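Local coordinates for hypothetical protein VC1899 (Vibrio cholerae, PDB 1XMX), which is of unknown function but carries a Card1-like endonuclease domain of the PDDEXK clan and probably binds nucleic acid, at residues R16-T19 with P20-H24; T40-Y43 with Q44-D48; D48-K52 with R53-T57; R76-A79 with E80-A84; I142-A145 with D146-I150. One frame throughout, in Å; residues are numbered along the deposited sequence.

Contact 1 of 5, residues R16-T19 with P20-H24; sequences RLVT and PLLDH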
loop_
_atom_site.group_PDB
_atom_site.type_symbol
_atom_site.label_atom_id
_atom_site.label_comp_id
_atom_site.label_asym_id
_atom_site.label_seq_id
_atom_site.Cartn_x
_atom_site.Cartn_y
_atom_site.Cartn_z
ATOM N N ARG A 16 9.580 -10.832 -0.872
ATOM C CA ARG A 16 9.797 -11.876 0.111
ATOM C C ARG A 16 11.299 -12.230 0.237
ATOM O O ARG A 16 11.656 -13.027 1.084
ATOM C CB ARG A 16 8.939 -13.118 -0.233
ATOM C CG ARG A 16 7.461 -12.942 0.121
ATOM C CD ARG A 16 6.713 -14.111 -0.455
ATOM N NE ARG A 16 6.784 -14.100 -1.921
ATOM C CZ ARG A 16 6.816 -15.189 -2.665
ATOM N NH1 ARG A 16 6.781 -16.382 -2.085
ATOM N NH2 ARG A 16 6.914 -15.077 -3.978
ATOM N N LEU A 17 12.158 -11.623 -0.577
ATOM C CA LEU A 17 13.637 -11.685 -0.372
ATOM C C LEU A 17 14.122 -10.617 0.588
ATOM O O LEU A 17 15.202 -10.737 1.157
ATOM C CB LEU A 17 14.375 -11.516 -1.691
ATOM C CG LEU A 17 14.082 -12.538 -2.772
ATOM C CD1 LEU A 17 14.939 -12.266 -4.034
ATOM C CD2 LEU A 17 14.291 -13.985 -2.242
ATOM N N VAL A 18 13.302 -9.587 0.802
ATOM C CA VAL A 18 13.670 -8.509 1.682
ATOM C C VAL A 18 13.081 -8.722 3.088
ATOM O O VAL A 18 13.762 -8.481 4.094
ATOM C CB VAL A 18 13.088 -7.156 1.102
ATOM C CG1 VAL A 18 13.148 -6.030 2.085
ATOM C CG2 VAL A 18 13.842 -6.759 -0.122
ATOM N N THR A 19 11.806 -9.135 3.178
ATOM C CA THR A 19 11.164 -9.183 4.500
ATOM C C THR A 19 11.821 -10.123 5.566
ATOM O O THR A 19 11.823 -9.786 6.735
ATOM C CB THR A 19 9.647 -9.374 4.387
ATOM O OG1 THR A 19 9.353 -10.599 3.721
ATOM C CG2 THR A 19 9.010 -8.223 3.572
ATOM N N PRO A 20 12.313 -11.325 5.174
ATOM C CA PRO A 20 13.128 -12.085 6.097
ATOM C C PRO A 20 14.337 -11.332 6.685
ATOM O O PRO A 20 14.669 -11.534 7.876
ATOM C CB PRO A 20 13.606 -13.268 5.240
ATOM C CG PRO A 20 12.453 -13.436 4.197
ATOM C CD PRO A 20 12.086 -12.054 3.894
ATOM N N LEU A 21 14.987 -10.484 5.901
ATOM C CA LEU A 21 16.137 -9.714 6.434
ATOM C C LEU A 21 15.740 -8.556 7.323
ATOM O O LEU A 21 16.567 -8.037 8.047
ATOM C CB LEU A 21 17.011 -9.205 5.265
ATOM C CG LEU A 21 17.701 -10.340 4.435
ATOM C CD1 LEU A 21 18.109 -9.809 3.112
ATOM C CD2 LEU A 21 18.920 -10.973 5.175
ATOM N N LEU A 22 14.495 -8.092 7.230
ATOM C CA LEU A 22 14.023 -7.033 8.102
ATOM C C LEU A 22 13.482 -7.529 9.455
ATOM O O LEU A 22 13.200 -6.716 10.372
ATOM C CB LEU A 22 12.965 -6.161 7.371
ATOM C CG LEU A 22 13.337 -5.535 6.025
ATOM C CD1 LEU A 22 12.210 -4.670 5.518
ATOM C CD2 LEU A 22 14.654 -4.710 6.113
ATOM N N ASP A 23 13.267 -8.845 9.550
ATOM C CA ASP A 23 12.668 -9.473 10.725
ATOM C C ASP A 23 13.797 -9.358 11.720
ATOM O O ASP A 23 14.946 -9.701 11.421
ATOM C CB ASP A 23 12.425 -10.971 10.398
ATOM C CG ASP A 23 11.702 -11.711 11.466
ATOM O OD1 ASP A 23 12.084 -11.685 12.657
ATOM O OD2 ASP A 23 10.664 -12.297 11.141
ATOM N N HIS A 24 13.494 -8.930 12.928
ATOM C CA HIS A 24 14.557 -8.758 13.939
ATOM C C HIS A 24 15.176 -10.071 14.371
ATOM O O HIS A 24 16.253 -10.058 14.993
ATOM C CB HIS A 24 13.976 -8.093 15.196
ATOM C CG HIS A 24 13.570 -6.668 14.988
ATOM N ND1 HIS A 24 13.150 -5.854 16.020
ATOM C CD2 HIS A 24 13.536 -5.912 13.872
ATOM C CE1 HIS A 24 12.857 -4.657 15.539
ATOM N NE2 HIS A 24 13.098 -4.666 14.240
#
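Val18 and Leu22 lie side by side on helix 15-22, one turn apart and pointing the same way, with CG1 of Val18 3.8 Å from CD1 of Leu22. The valine sends CG1 anti to its own nitrogen (chi1 167°), which brings that methyl beside the carbonyl and on toward the leucine. Behind this apolar pair, Leu22 N donates to Val18 O at 3.2 Å, and Leu21 N makes a weak bond to the same oxygen at 3.0 Å. A proline interrupts the usual pattern: Pro20 has no N-H to offer, and its CD sits 3.0 Å from Arg16 O, where a donor would otherwise stand. OG1 of the preceding Thr19 also lies against the ring, 3.1 Å from Pro20 CD. Further out, Asn92 ND2 bonds to Arg16 O, while Arg16 NH1 reaches Val118 O. Val18 also packs on Leu46, Val49 and Leu50 of helix 40-52, the next helix of the beta-alpha-beta succession. Beyond the last turn, Asp23 forms a salt bridge with Arg25. A proline inside a helix removes a donor, and the chemistry here is consistent with the side-chain amide of Asn92 supplying the one that Pro20 cannot offer to Arg16 O.

Contact 2 of 5, residues T40-Y43 with Q44-D48; sequences TVIY and QRLSD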
loop_
_atom_site.group_PDB
_atom_site.type_symbol
_atom_site.label_atom_id
_atom_site.label_comp_id
_atom_site.label_asym_id
_atom_site.label_seq_id
_atom_site.Cartn_x
_atom_site.Cartn_y
_atom_site.Cartn_z
ATOM N N THR A 40 19.651 -5.997 -13.123
ATOM C CA THR A 40 20.514 -5.051 -12.396
ATOM C C THR A 40 19.703 -3.922 -11.707
ATOM O O THR A 40 19.981 -3.507 -10.559
ATOM C CB THR A 40 21.532 -4.395 -13.393
ATOM O OG1 THR A 40 22.392 -5.396 -13.933
ATOM C CG2 THR A 40 22.376 -3.342 -12.682
ATOM N N VAL A 41 18.683 -3.428 -12.396
ATOM C CA VAL A 41 17.903 -2.302 -11.836
ATOM C C VAL A 41 17.066 -2.748 -10.596
ATOM O O VAL A 41 17.026 -2.050 -9.589
ATOM C CB VAL A 41 17.067 -1.590 -12.930
ATOM C CG1 VAL A 41 16.054 -2.604 -13.551
ATOM C CG2 VAL A 41 16.398 -0.303 -12.349
ATOM N N ILE A 42 16.438 -3.937 -10.677
ATOM C CA ILE A 42 15.737 -4.526 -9.559
ATOM C C ILE A 42 16.725 -4.687 -8.409
ATOM O O ILE A 42 16.451 -4.260 -7.272
ATOM C CB ILE A 42 15.083 -5.912 -9.907
ATOM C CG1 ILE A 42 14.112 -5.782 -11.106
ATOM C CG2 ILE A 42 14.307 -6.436 -8.726
ATOM C CD1 ILE A 42 13.699 -7.143 -11.714
ATOM N N TYR A 43 17.887 -5.268 -8.683
ATOM C CA TYR A 43 18.957 -5.312 -7.698
ATOM C C TYR A 43 19.282 -3.968 -6.985
ATOM O O TYR A 43 19.441 -3.938 -5.755
ATOM C CB TYR A 43 20.222 -5.922 -8.278
ATOM C CG TYR A 43 21.454 -5.716 -7.398
ATOM C CD1 TYR A 43 21.618 -6.420 -6.191
ATOM C CD2 TYR A 43 22.451 -4.809 -7.763
ATOM C CE1 TYR A 43 22.785 -6.226 -5.361
ATOM C CE2 TYR A 43 23.593 -4.629 -6.989
ATOM C CZ TYR A 43 23.748 -5.330 -5.767
ATOM O OH TYR A 43 24.921 -5.159 -4.993
ATOM N N GLN A 44 19.469 -2.915 -7.764
ATOM C CA GLN A 44 19.763 -1.592 -7.267
ATOM C C GLN A 44 18.636 -1.099 -6.325
ATOM O O GLN A 44 18.916 -0.570 -5.240
ATOM C CB GLN A 44 20.006 -0.622 -8.427
ATOM C CG GLN A 44 21.273 -0.966 -9.244
ATOM C CD GLN A 44 21.388 -0.139 -10.545
ATOM O OE1 GLN A 44 20.493 0.627 -10.901
ATOM N NE2 GLN A 44 22.491 -0.309 -11.245
ATOM N N ARG A 45 17.386 -1.343 -6.717
ATOM C CA ARG A 45 16.224 -0.980 -5.873
ATOM C C ARG A 45 16.155 -1.787 -4.566
ATOM O O ARG A 45 15.861 -1.226 -3.459
ATOM C CB ARG A 45 14.944 -1.190 -6.643
ATOM C CG ARG A 45 14.736 -0.211 -7.750
ATOM C CD ARG A 45 13.593 -0.724 -8.586
ATOM N NE ARG A 45 13.453 -0.066 -9.870
ATOM C CZ ARG A 45 12.823 -0.610 -10.921
ATOM N NH1 ARG A 45 12.292 -1.827 -10.828
ATOM N NH2 ARG A 45 12.738 0.065 -12.080
ATOM N N LEU A 46 16.325 -3.103 -4.686
ATOM C CA LEU A 46 16.416 -3.974 -3.512
ATOM C C LEU A 46 17.495 -3.495 -2.544
ATOM O O LEU A 46 17.315 -3.514 -1.308
ATOM C CB LEU A 46 16.763 -5.415 -3.930
ATOM C CG LEU A 46 15.628 -6.122 -4.642
ATOM C CD1 LEU A 46 16.014 -7.477 -5.130
ATOM C CD2 LEU A 46 14.406 -6.273 -3.673
ATOM N N SER A 47 18.636 -3.115 -3.121
ATOM C CA SER A 47 19.767 -2.613 -2.352
ATOM C C SER A 47 19.500 -1.291 -1.686
ATOM O O SER A 47 19.992 -1.091 -0.607
ATOM C CB SER A 47 20.981 -2.468 -3.247
ATOM O OG SER A 47 21.375 -3.766 -3.648
ATOM N N ASP A 48 18.755 -0.377 -2.322
ATOM C CA ASP A 48 18.355 0.907 -1.651
ATOM C C ASP A 48 17.576 0.664 -0.342
ATOM O O ASP A 48 17.829 1.270 0.699
ATOM C CB ASP A 48 17.490 1.764 -2.570
ATOM C CG ASP A 48 18.250 2.266 -3.767
ATOM O OD1 ASP A 48 19.506 2.194 -3.724
ATOM O OD2 ASP A 48 17.595 2.725 -4.758
#
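Thr40 opens helix 40-52, the helical arm of the beta-alpha-beta unit between strands 30-35 and 56-61, and its CG2 meets the amide nitrogen of Gln44, NE2, at 3.4 Å. The other branch of Thr40, OG1, is bonded to His37 O just before the helix. Val41 comes next: its CG2 lies over one face of the Arg45 guanidinium, 3.7 Å from NH2, and the two side chains run alongside each other. Arg45 gets there by staying extended from CG to NE, so that the aliphatic shaft passes Val41 O before the flat end arrives at the methyl. On the inward side Ile42 and Leu46 also travel together, CG2 to CD1 at 4.1 Å, and both rest on Ile10. Their backbone bond, Leu46 N to Ile42 O at 2.8 Å, is almost straight (178°). Tyr43 has CG anti to the backbone N (chi1 167°); Ser47 OG lies over one face of its ring, offset toward the rim, and the ring meets Phe59 at a shallow angle. Ser47 OG, also bonded to Thr57 OG1, donates to Tyr43 O at 2.9 Å. Ser47 N reaches that same oxygen, also at 2.9 Å, from the opposite face of the carbonyl plane.

Contact 3 of 5, residues D48-K52 with R53-T57; sequences DVLNK and RNIST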
loop_
_atom_site.group_PDB
_atom_site.type_symbol
_atom_site.label_atom_id
_atom_site.label_comp_id
_atom_site.label_asym_id
_atom_site.label_seq_id
_atom_site.Cartn_x
_atom_site.Cartn_y
_atom_site.Cartn_z
ATOM N N ASP A 48 18.755 -0.377 -2.322
ATOM C CA ASP A 48 18.355 0.907 -1.651
ATOM C C ASP A 48 17.576 0.664 -0.342
ATOM O O ASP A 48 17.829 1.270 0.699
ATOM C CB ASP A 48 17.490 1.764 -2.570
ATOM C CG ASP A 48 18.250 2.266 -3.767
ATOM O OD1 ASP A 48 19.506 2.194 -3.724
ATOM O OD2 ASP A 48 17.595 2.725 -4.758
ATOM N N VAL A 49 16.628 -0.247 -0.397
ATOM C CA VAL A 49 15.854 -0.575 0.782
ATOM C C VAL A 49 16.750 -1.278 1.855
ATOM O O VAL A 49 16.755 -0.910 3.062
ATOM C CB VAL A 49 14.718 -1.490 0.362
ATOM C CG1 VAL A 49 14.058 -2.158 1.579
ATOM C CG2 VAL A 49 13.737 -0.739 -0.564
ATOM N N LEU A 50 17.508 -2.289 1.443
ATOM C CA LEU A 50 18.271 -3.083 2.475
ATOM C C LEU A 50 19.434 -2.295 2.969
ATOM O O LEU A 50 19.677 -2.293 4.168
ATOM C CB LEU A 50 18.756 -4.452 1.970
ATOM C CG LEU A 50 17.571 -5.437 1.805
ATOM C CD1 LEU A 50 17.936 -6.554 0.786
ATOM C CD2 LEU A 50 17.039 -6.031 3.118
ATOM N N ASN A 51 20.159 -1.633 2.062
ATOM C CA ASN A 51 21.341 -0.849 2.479
ATOM C C ASN A 51 21.029 0.227 3.525
ATOM O O ASN A 51 21.879 0.467 4.414
ATOM C CB ASN A 51 22.097 -0.203 1.304
ATOM C CG ASN A 51 22.850 -1.220 0.430
ATOM O OD1 ASN A 51 23.363 -0.853 -0.656
ATOM N ND2 ASN A 51 22.917 -2.489 0.875
ATOM N N LYS A 52 19.842 0.859 3.405
ATOM C CA LYS A 52 19.259 1.787 4.413
ATOM C C LYS A 52 19.380 1.212 5.821
ATOM O O LYS A 52 19.622 1.948 6.764
ATOM C CB LYS A 52 17.744 2.014 4.229
ATOM C CG LYS A 52 17.244 3.140 3.309
ATOM C CD LYS A 52 15.719 3.330 3.585
ATOM C CE LYS A 52 14.872 3.721 2.352
ATOM N NZ LYS A 52 14.229 5.116 2.478
ATOM N N ARG A 53 19.153 -0.098 5.939
ATOM C CA ARG A 53 19.232 -0.809 7.215
ATOM C C ARG A 53 20.564 -1.418 7.470
ATOM O O ARG A 53 20.683 -2.248 8.372
ATOM C CB ARG A 53 18.242 -1.937 7.268
ATOM C CG ARG A 53 16.846 -1.475 7.485
ATOM C CD ARG A 53 16.109 -1.230 6.233
ATOM N NE ARG A 53 14.709 -1.133 6.592
ATOM C CZ ARG A 53 13.768 -0.635 5.805
ATOM N NH1 ARG A 53 14.094 -0.182 4.604
ATOM N NH2 ARG A 53 12.510 -0.573 6.228
ATOM N N ASN A 54 21.577 -1.051 6.690
ATOM C CA ASN A 54 22.888 -1.581 6.975
ATOM C C ASN A 54 22.893 -3.069 6.729
ATOM O O ASN A 54 23.672 -3.802 7.323
ATOM C CB ASN A 54 23.199 -1.364 8.449
ATOM C CG ASN A 54 22.977 0.057 8.875
ATOM O OD1 ASN A 54 23.753 0.938 8.469
ATOM N ND2 ASN A 54 21.885 0.316 9.667
ATOM N N ILE A 55 21.966 -3.542 5.917
ATOM C CA ILE A 55 22.085 -4.901 5.393
ATOM C C ILE A 55 22.806 -4.799 4.069
ATOM O O ILE A 55 22.374 -4.086 3.141
ATOM C CB ILE A 55 20.710 -5.551 5.264
ATOM C CG1 ILE A 55 20.147 -5.789 6.656
ATOM C CG2 ILE A 55 20.737 -6.889 4.433
ATOM C CD1 ILE A 55 18.660 -5.656 6.673
ATOM N N SER A 56 23.911 -5.514 3.967
ATOM C CA SER A 56 24.661 -5.520 2.713
ATOM C C SER A 56 24.200 -6.514 1.634
ATOM O O SER A 56 23.552 -7.522 1.932
ATOM C CB SER A 56 26.177 -5.617 2.984
ATOM O OG SER A 56 26.487 -6.842 3.560
ATOM N N THR A 57 24.563 -6.216 0.380
ATOM C CA THR A 57 24.005 -6.909 -0.791
ATOM C C THR A 57 25.097 -7.129 -1.859
ATOM O O THR A 57 26.039 -6.356 -1.950
ATOM C CB THR A 57 22.804 -6.102 -1.411
ATOM O OG1 THR A 57 23.253 -4.824 -1.875
ATOM C CG2 THR A 57 21.713 -5.797 -0.383
HETATM O O HOH W 1 25.881 -3.303 -0.127
#
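In the beta-alpha-beta unit formed by strand 30-35, helix 40-52 and strand 56-61, the helix hands over to the second strand around Leu50, whose O receives two donors. Arg53 N comes at 2.9 Å and Ile55 N at 3.1 Å, from opposite faces of the carbonyl plane, each well out of it. Asn54 N meanwhile bonds to Asn51 O at 2.8 Å. Together, the bonds from Ile55 and Asn54 make a Schellman motif, with Asn54 as the C-prime residue in the positive-phi conformation (phi 66°) that lets the chain reverse. The side chain of Asn51 then reaches over the turn: its ND2 donates to Ile55 O at 2.8 Å, with that oxygen lying in the amide plane. Apolar contact accompanies these bonds: Leu50 CD2 meets Ile55 CD1 at 3.9 Å and Thr57 CG2 approaches Leu50 CB. Arg53 bends at chi2 (91°) and folds back along the helix beside Val49. Its NH1 donates at 3.2 Å to Val49 O, which sits at the guanidinium edge, while NH2 makes a salt bridge to Asp146 of helix 144-150. A water accepts from Thr57 N and, more weakly, from Asn51 ND2 at 3.2 Å.

Contact 4 of 5, residues R76-A79 with E80-A84; sequences RELA and ETLKA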
loop_
_atom_site.group_PDB
_atom_site.type_symbol
_atom_site.label_atom_id
_atom_site.label_comp_id
_atom_site.label_asym_id
_atom_site.label_seq_id
_atom_site.Cartn_x
_atom_site.Cartn_y
_atom_site.Cartn_z
ATOM N N ARG A 76 27.103 -23.319 -8.962
ATOM C CA ARG A 76 28.023 -24.201 -8.262
ATOM C C ARG A 76 29.380 -23.513 -8.039
ATOM O O ARG A 76 29.984 -23.683 -7.005
ATOM C CB ARG A 76 28.188 -25.493 -9.040
ATOM C CG ARG A 76 28.716 -26.606 -8.217
ATOM C CD ARG A 76 28.475 -27.938 -8.923
ATOM N NE ARG A 76 27.158 -28.525 -8.602
ATOM C CZ ARG A 76 26.850 -29.109 -7.435
ATOM N NH1 ARG A 76 27.776 -29.181 -6.452
ATOM N NH2 ARG A 76 25.631 -29.645 -7.261
ATOM N N GLU A 77 29.839 -22.729 -9.011
ATOM C CA GLU A 77 31.005 -21.862 -8.821
ATOM C C GLU A 77 30.836 -20.897 -7.640
ATOM O O GLU A 77 31.712 -20.755 -6.824
ATOM C CB GLU A 77 31.291 -21.055 -10.097
ATOM C CG GLU A 77 32.214 -21.772 -11.036
ATOM C CD GLU A 77 32.630 -20.931 -12.258
ATOM O OE1 GLU A 77 33.040 -19.746 -12.041
ATOM O OE2 GLU A 77 32.569 -21.482 -13.421
ATOM N N LEU A 78 29.707 -20.207 -7.598
ATOM C CA LEU A 78 29.348 -19.410 -6.447
ATOM C C LEU A 78 29.340 -20.249 -5.162
ATOM O O LEU A 78 29.937 -19.837 -4.148
ATOM C CB LEU A 78 27.971 -18.761 -6.647
ATOM C CG LEU A 78 27.460 -18.007 -5.410
ATOM C CD1 LEU A 78 28.380 -16.815 -5.206
ATOM C CD2 LEU A 78 26.007 -17.548 -5.630
ATOM N N ALA A 79 28.699 -21.423 -5.186
ATOM C CA ALA A 79 28.532 -22.193 -3.965
ATOM C C ALA A 79 29.915 -22.584 -3.418
ATOM O O ALA A 79 30.149 -22.569 -2.198
ATOM C CB ALA A 79 27.680 -23.431 -4.224
ATOM N N GLU A 80 30.831 -22.915 -4.333
ATOM C CA GLU A 80 32.111 -23.495 -3.962
ATOM C C GLU A 80 32.966 -22.376 -3.308
ATOM O O GLU A 80 33.612 -22.585 -2.311
ATOM C CB GLU A 80 32.764 -24.160 -5.193
ATOM C CG GLU A 80 33.832 -25.204 -4.926
ATOM C CD GLU A 80 33.337 -26.625 -4.441
ATOM O OE1 GLU A 80 32.924 -26.794 -3.260
ATOM O OE2 GLU A 80 33.455 -27.604 -5.229
ATOM N N THR A 81 32.910 -21.171 -3.852
ATOM C CA THR A 81 33.540 -20.021 -3.233
ATOM C C THR A 81 32.931 -19.746 -1.837
ATOM O O THR A 81 33.635 -19.362 -0.913
ATOM C CB THR A 81 33.344 -18.737 -4.110
ATOM O OG1 THR A 81 33.762 -18.972 -5.461
ATOM C CG2 THR A 81 34.137 -17.576 -3.549
ATOM N N LEU A 82 31.622 -19.924 -1.684
ATOM C CA LEU A 82 31.002 -19.641 -0.406
ATOM C C LEU A 82 31.414 -20.723 0.567
ATOM O O LEU A 82 31.744 -20.439 1.693
ATOM C CB LEU A 82 29.475 -19.641 -0.511
ATOM C CG LEU A 82 28.894 -18.506 -1.347
ATOM C CD1 LEU A 82 27.361 -18.639 -1.410
ATOM C CD2 LEU A 82 29.407 -17.119 -0.802
ATOM N N LYS A 83 31.367 -21.972 0.123
ATOM C CA LYS A 83 31.782 -23.070 0.950
ATOM C C LYS A 83 33.239 -22.892 1.411
ATOM O O LYS A 83 33.544 -23.148 2.584
ATOM C CB LYS A 83 31.625 -24.406 0.225
ATOM C CG LYS A 83 32.035 -25.580 1.079
ATOM C CD LYS A 83 31.048 -25.730 2.256
ATOM C CE LYS A 83 31.443 -26.913 3.177
ATOM N NZ LYS A 83 31.668 -28.152 2.333
ATOM N N ALA A 84 34.118 -22.430 0.509
ATOM C CA ALA A 84 35.565 -22.335 0.851
ATOM C C ALA A 84 35.794 -21.313 1.950
ATOM O O ALA A 84 36.709 -21.438 2.732
ATOM C CB ALA A 84 36.433 -22.016 -0.397
#
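The guanidinium of Arg76 and the carboxylate of Glu80, one turn apart on helix 68-85, do not stack on each other. NH1 of Arg76 and OE2 of Glu80 stand 6.0 Å apart, so any attraction between the opposite charges is probably mild. Each flat group turns to a partner elsewhere: Glu80 bends at chi2 (76°) and its OE1 is bonded to Tyr111 OH, while Arg76 NH2 forms a weak bond to Ser110 OG. The two residues are joined through their backbones, Glu80 N to Arg76 O at 2.9 Å.

The closer grip is on Glu77 O, which takes two donors from one residue: Thr81 OG1 at 3.0 Å and Thr81 N at 3.2 Å. They approach from opposite faces of the carbonyl plane. The threonine can do this because its OG1 lies beside its own nitrogen (chi1 -52°), facing back toward the preceding turn. On the next flank, the Leu82 side chain lies across that of Leu78, with CD1 4.1 Å from Leu78 CG, and its own CG rests 3.3 Å from Leu78 O. Lys83 N bonds to Ala79 O at 2.7 Å and continues the alpha-helical pattern.

The small Ala79 is buried against Tyr111 and Trp113, whereas Glu77 and Thr81 are exposed. Helix 68-85 thus presents one side to the end of helix 98-110 and the loop after it. Along the chain it connects strand 56-61, an outermost strand of its sheet, with strand 88-92, which lies beyond strands 30-35 and 4-9.

Contact 5 of 5, residues I142-A145 with D146-I150; sequences ITIA and DYLTI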
loop_
_atom_site.group_PDB
_atom_site.type_symbol
_atom_site.label_atom_id
_atom_site.label_comp_id
_atom_site.label_asym_id
_atom_site.label_seq_id
_atom_site.Cartn_x
_atom_site.Cartn_y
_atom_site.Cartn_z
ATOM N N ILE A 142 8.654 -3.863 6.770
ATOM C CA ILE A 142 8.743 -3.064 5.537
ATOM C C ILE A 142 7.699 -1.938 5.503
ATOM O O ILE A 142 6.560 -2.086 5.991
ATOM C CB ILE A 142 8.684 -3.993 4.277
ATOM C CG1 ILE A 142 9.365 -3.345 3.062
ATOM C CG2 ILE A 142 7.254 -4.494 3.965
ATOM C CD1 ILE A 142 8.938 -3.996 1.806
ATOM N N THR A 143 8.104 -0.773 4.978
ATOM C CA THR A 143 7.213 0.371 4.897
ATOM C C THR A 143 6.659 0.539 3.502
ATOM O O THR A 143 7.124 -0.086 2.570
ATOM C CB THR A 143 7.973 1.639 5.208
ATOM O OG1 THR A 143 9.011 1.779 4.226
ATOM C CG2 THR A 143 8.541 1.560 6.600
ATOM N N ILE A 144 5.654 1.404 3.362
ATOM C CA ILE A 144 5.132 1.862 2.033
ATOM C C ILE A 144 6.242 2.419 1.144
ATOM O O ILE A 144 6.296 2.141 -0.057
ATOM C CB ILE A 144 4.050 2.977 2.204
ATOM C CG1 ILE A 144 2.862 2.444 2.994
ATOM C CG2 ILE A 144 3.613 3.565 0.798
ATOM C CD1 ILE A 144 2.033 3.480 3.738
ATOM N N ALA A 145 7.128 3.207 1.740
ATOM C CA ALA A 145 8.207 3.862 1.008
ATOM C C ALA A 145 9.094 2.837 0.388
ATOM O O ALA A 145 9.491 2.968 -0.785
ATOM C CB ALA A 145 8.982 4.725 1.927
ATOM N N ASP A 146 9.394 1.791 1.169
ATOM C CA ASP A 146 10.255 0.676 0.743
ATOM C C ASP A 146 9.594 -0.097 -0.333
ATOM O O ASP A 146 10.261 -0.532 -1.305
ATOM C CB ASP A 146 10.432 -0.280 1.878
ATOM C CG ASP A 146 11.438 0.195 2.843
ATOM O OD1 ASP A 146 12.247 1.091 2.431
ATOM O OD2 ASP A 146 11.412 -0.323 3.994
ATOM N N TYR A 147 8.281 -0.279 -0.161
ATOM C CA TYR A 147 7.485 -0.997 -1.141
ATOM C C TYR A 147 7.518 -0.300 -2.476
ATOM O O TYR A 147 7.708 -0.945 -3.502
ATOM C CB TYR A 147 6.026 -1.082 -0.699
ATOM C CG TYR A 147 5.582 -2.520 -0.616
ATOM C CD1 TYR A 147 5.273 -3.234 -1.761
ATOM C CD2 TYR A 147 5.502 -3.179 0.608
ATOM C CE1 TYR A 147 4.876 -4.558 -1.689
ATOM C CE2 TYR A 147 5.104 -4.524 0.694
ATOM C CZ TYR A 147 4.781 -5.186 -0.462
ATOM O OH TYR A 147 4.390 -6.490 -0.414
ATOM N N LEU A 148 7.338 1.021 -2.483
ATOM C CA LEU A 148 7.368 1.733 -3.742
ATOM C C LEU A 148 8.729 1.639 -4.406
ATOM O O LEU A 148 8.798 1.431 -5.634
ATOM C CB LEU A 148 6.904 3.182 -3.609
ATOM C CG LEU A 148 5.474 3.336 -3.057
ATOM C CD1 LEU A 148 5.151 4.776 -2.738
ATOM C CD2 LEU A 148 4.442 2.783 -4.007
ATOM N N THR A 149 9.804 1.798 -3.629
ATOM C CA THR A 149 11.136 1.713 -4.185
ATOM C C THR A 149 11.315 0.354 -4.869
ATOM O O THR A 149 11.751 0.255 -6.021
ATOM C CB THR A 149 12.184 1.862 -3.093
ATOM O OG1 THR A 149 12.011 3.141 -2.511
ATOM C CG2 THR A 149 13.619 1.710 -3.655
ATOM N N ILE A 150 10.980 -0.694 -4.153
ATOM C CA ILE A 150 11.136 -2.028 -4.704
ATOM C C ILE A 150 10.497 -2.140 -6.074
ATOM O O ILE A 150 11.079 -2.780 -6.961
ATOM C CB ILE A 150 10.587 -3.115 -3.776
ATOM C CG1 ILE A 150 11.501 -3.228 -2.545
ATOM C CG2 ILE A 150 10.469 -4.468 -4.550
ATOM C CD1 ILE A 150 10.981 -4.192 -1.470
HETATM O O HOH W 2 11.395 3.566 4.739
#
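Ile142 reaches along the first turn of helix 144-150, and its CD1 fits into the notch between Tyr147 and Ile150, 3.7 Å from Tyr147 CD2 and 3.9 Å from Ile150 CD1. Its CG1 branch, anti to the backbone N (chi1 -155°), presses at 3.5 Å on Asp146 CB, while CG2 touches the same tyrosine near CE2. The isoleucine and tyrosine side chains cross at about a right angle. Beside this apolar packing sits a capping box. Thr143, the N-cap, accepts from Asp146 N through OG1 at 3.1 Å, and Thr143 N in turn donates a weak bond to Asp146 OD2, long at 3.5 Å but nearly straight (174°). A water lies 3.0 Å from Thr143 OG1. On another flank Ile144 and Leu148 run alongside each other, with CG2 and CD1 4.0 Å apart. Tyr147 OH bonds to Asn302 O. The short helix lies between helices 15-22 and 40-52 and strand 288-300: Ile142 and Ile150 pack on helix 15-22, Asp146, whose carboxylate is also held by Arg53, and Thr149 meet Val49 of helix 40-52, and Ile144 and Tyr147 rest on strand 288-300.

From the N terminus, the five contacts follow in series, each made between neighbouring turns or at a helix end; none nests in or crosses another, though contacts 2 and 3 share Asp48. Contact 1 shapes the helix after strand 4-9, contact 2 starts the helix after strand 30-35, and contact 3 ends that helix and opens strand 56-61. Leu21 and Leu22 of contact 1 pack on Leu50 and Arg53 of contact 3, joining consecutive beta-alpha-beta units. Contact 4 stands apart on helix 68-85, touching none of the others. Contact 5, far along the chain, returns to contacts 1, 2 and 3 and links these helices to strand 288-300 of the second mixed sheet.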